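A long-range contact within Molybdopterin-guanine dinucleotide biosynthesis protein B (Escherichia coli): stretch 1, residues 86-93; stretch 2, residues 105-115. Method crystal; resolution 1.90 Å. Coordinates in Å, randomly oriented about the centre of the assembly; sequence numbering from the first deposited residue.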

# COMPACT_ATOMS: atom_id res chain seq x y z
N GLU B 86 10.59 -4.28 -7.54
CA GLU B 86 9.82 -3.31 -8.33
C GLU B 86 10.53 -1.95 -8.43
O GLU B 86 10.62 -1.21 -7.44
N LEU B 87 11.03 -1.61 -9.62
CA LEU B 87 11.72 -0.34 -9.84
C LEU B 87 11.15 0.50 -10.98
O LEU B 87 11.77 1.47 -11.42
N ASP B 88 9.97 0.14 -11.46
CA ASP B 88 9.30 0.82 -12.57
C ASP B 88 8.56 2.03 -12.00
O ASP B 88 7.47 1.89 -11.45
N LEU B 89 9.18 3.21 -12.13
CA LEU B 89 8.65 4.47 -11.60
C LEU B 89 7.28 4.87 -12.12
O LEU B 89 6.43 5.34 -11.36
N GLN B 90 7.04 4.71 -13.42
CA GLN B 90 5.74 5.10 -13.96
C GLN B 90 4.64 4.14 -13.51
O GLN B 90 3.49 4.56 -13.35
N PHE B 91 4.99 2.87 -13.32
CA PHE B 91 4.04 1.91 -12.79
C PHE B 91 3.68 2.30 -11.35
O PHE B 91 2.49 2.41 -11.00
N LEU B 92 4.70 2.54 -10.55
CA LEU B 92 4.48 2.88 -9.14
C LEU B 92 3.58 4.11 -9.01
O LEU B 92 2.57 4.05 -8.32
N ALA B 93 3.92 5.20 -9.71
CA ALA B 93 3.12 6.41 -9.71
C ALA B 93 1.66 6.20 -10.15
O ALA B 93 0.73 6.80 -9.57
N LEU B 105 6.73 13.60 -5.50
CA LEU B 105 8.17 13.70 -5.27
C LEU B 105 8.82 12.31 -5.29
O LEU B 105 8.22 11.36 -4.81
N VAL B 106 10.05 12.23 -5.82
CA VAL B 106 10.76 10.94 -5.99
C VAL B 106 12.18 10.98 -5.43
O VAL B 106 12.94 11.91 -5.73
N GLU B 107 12.53 9.98 -4.62
CA GLU B 107 13.81 9.97 -3.89
C GLU B 107 14.42 8.56 -3.61
O GLU B 107 13.71 7.61 -3.30
N GLY B 108 15.75 8.46 -3.70
CA GLY B 108 16.48 7.28 -3.24
C GLY B 108 16.76 6.18 -4.26
O GLY B 108 17.42 5.18 -3.94
N PHE B 109 16.25 6.36 -5.47
CA PHE B 109 16.46 5.39 -6.56
C PHE B 109 17.78 5.61 -7.30
O PHE B 109 18.18 6.76 -7.54
N LYS B 110 18.45 4.51 -7.65
CA LYS B 110 19.70 4.55 -8.42
C LYS B 110 19.50 5.21 -9.78
O LYS B 110 20.32 6.02 -10.22
N HIS B 111 18.39 4.87 -10.45
CA HIS B 111 18.07 5.45 -11.74
C HIS B 111 16.71 6.14 -11.72
O HIS B 111 15.68 5.50 -11.47
N GLU B 112 16.73 7.45 -11.97
CA GLU B 112 15.52 8.30 -11.97
C GLU B 112 15.50 9.24 -13.17
O GLU B 112 16.15 10.30 -13.16
N GLU B 113 14.74 8.87 -14.20
CA GLU B 113 14.79 9.56 -15.49
C GLU B 113 13.62 10.52 -15.73
O GLU B 113 12.81 10.32 -16.65
N ILE B 114 13.56 11.57 -14.90
CA ILE B 114 12.51 12.61 -14.95
C ILE B 114 13.06 13.97 -14.46
O ILE B 114 14.18 14.03 -13.98
N ALA B 115 12.28 15.04 -14.61
CA ALA B 115 12.65 16.36 -14.06
C ALA B 115 13.25 16.20 -12.66
O ALA B 115 12.74 15.40 -11.86

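Leu89 and Phe109 form the apolar centre of this contact, each with its CA-to-CB bond directed toward the other stretch and with the largest covered areas, 100 and 77 Å². Leu89 adopts chi1 m, chi2 t; Phe109 has chi1 m with chi2 at 86°. Leu89 CD2 lies over one ring face, 4.2 Å from the Phe109 ring centroid and 12° off the ring normal, which identifies a CH-pi contact. Val106 CG1 is near both Leu89 methyls, 3.9 Å from Leu89 CD2 and 4.1 Å from Leu89 CD1; Val106 is a t rotamer pointing inward from the strand.

Ile114, whose chi1 (18°) and chi2 (115°) both lie between wells, meets Leu89 with Leu89 CD1 to Ile114 CD1 at 4.3 Å. One helical turn on, Leu92 (m, t) also points in, and its CD1 approaches Phe109 CZ at 4.3 Å. Leu87 (m, t) starts sideways, yet its end turns inward, placing Leu87 CD2 at the ring edge, 4.0 Å from Phe109 CD2.

No hydrogen bond crosses the interface; the side-chain hydrogen bonds found here lie within one stretch or the other. Asp88 points away and caps the helix, its OD1 accepting from Phe91 N at 3.2 Å. Glu112 OE2 accepts a weak bond from Phe109 N at 3.4 Å, linking the ring-bearing residue to its own loop.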

# COMPACT_ATOMS: atom_id res chain seq x y z
CB GLU B 86 8.40 -3.12 -7.74
CG GLU B 86 7.49 -2.25 -8.60
CD GLU B 86 7.23 -2.88 -9.97
OE1 GLU B 86 7.75 -2.35 -10.97
OE2 GLU B 86 6.50 -3.90 -10.03
CB LEU B 87 13.22 -0.56 -10.06
CG LEU B 87 14.04 -1.23 -8.95
CD1 LEU B 87 15.35 -1.74 -9.54
CD2 LEU B 87 14.33 -0.26 -7.80
CB ASP B 88 8.34 -0.17 -13.21
CG ASP B 88 7.72 0.32 -14.52
OD1 ASP B 88 7.55 1.54 -14.75
OD2 ASP B 88 7.31 -0.49 -15.38
CB LEU B 89 9.62 5.62 -11.87
CG LEU B 89 10.76 5.88 -10.87
CD1 LEU B 89 11.48 7.17 -11.22
CD2 LEU B 89 10.25 5.90 -9.43
CB GLN B 90 5.75 5.24 -15.50
CG GLN B 90 6.62 6.40 -16.04
CD GLN B 90 6.06 7.81 -15.78
OE1 GLN B 90 6.75 8.80 -16.01
NE2 GLN B 90 4.82 7.91 -15.29
CB PHE B 91 4.60 0.47 -12.83
CG PHE B 91 3.67 -0.57 -12.22
CD1 PHE B 91 2.51 -0.98 -12.89
CD2 PHE B 91 3.94 -1.10 -10.97
CE1 PHE B 91 1.65 -1.92 -12.32
CE2 PHE B 91 3.09 -2.04 -10.38
CZ PHE B 91 1.94 -2.45 -11.05
CB LEU B 92 5.81 3.04 -8.40
CG LEU B 92 6.62 1.75 -8.15
CD1 LEU B 92 7.97 2.09 -7.54
CD2 LEU B 92 5.85 0.73 -7.30
CB ALA B 93 3.79 7.49 -10.53
CB LEU B 105 8.47 14.40 -3.93
CG LEU B 105 7.83 15.79 -3.77
CD1 LEU B 105 7.77 16.25 -2.30
CD2 LEU B 105 8.57 16.82 -4.63
CB VAL B 106 10.81 10.51 -7.48
CG1 VAL B 106 11.46 9.11 -7.64
CG2 VAL B 106 9.41 10.54 -8.08
CB GLU B 107 13.60 10.70 -2.56
CG GLU B 107 14.65 10.41 -1.52
CD GLU B 107 14.14 10.67 -0.12
OE1 GLU B 107 13.06 10.15 0.22
OE2 GLU B 107 14.83 11.39 0.62
CB PHE B 109 15.29 5.43 -7.55
CG PHE B 109 13.98 4.91 -6.99
CD1 PHE B 109 13.12 5.75 -6.28
CD2 PHE B 109 13.60 3.58 -7.17
CE1 PHE B 109 11.92 5.27 -5.74
CE2 PHE B 109 12.40 3.09 -6.65
CZ PHE B 109 11.55 3.94 -5.93
CB LYS B 110 20.24 3.13 -8.62
CG LYS B 110 21.68 2.92 -8.18
CD LYS B 110 22.12 1.48 -8.39
CE LYS B 110 21.88 0.62 -7.15
NZ LYS B 110 20.50 0.05 -7.14
CB HIS B 111 18.12 4.37 -12.83
CG HIS B 111 19.47 3.75 -12.99
ND1 HIS B 111 20.32 4.08 -14.02
CD2 HIS B 111 20.12 2.82 -12.25
CE1 HIS B 111 21.44 3.38 -13.91
NE2 HIS B 111 21.34 2.61 -12.84
CB GLU B 112 15.39 9.11 -10.67
CG GLU B 112 16.37 8.69 -9.58
CD GLU B 112 16.12 9.39 -8.26
OE1 GLU B 112 16.84 10.36 -7.96
OE2 GLU B 112 15.23 8.93 -7.51
CB GLU B 113 14.92 8.52 -16.61
CG GLU B 113 16.29 7.84 -16.66
CD GLU B 113 16.38 6.56 -15.84
OE1 GLU B 113 15.62 6.41 -14.85
OE2 GLU B 113 17.22 5.70 -16.17
CB ILE B 114 11.29 12.18 -14.10
CG1 ILE B 114 11.67 11.07 -13.10
CG2 ILE B 114 10.14 11.72 -15.00
CD1 ILE B 114 11.57 11.47 -11.64
CB ALA B 115 11.45 17.29 -14.01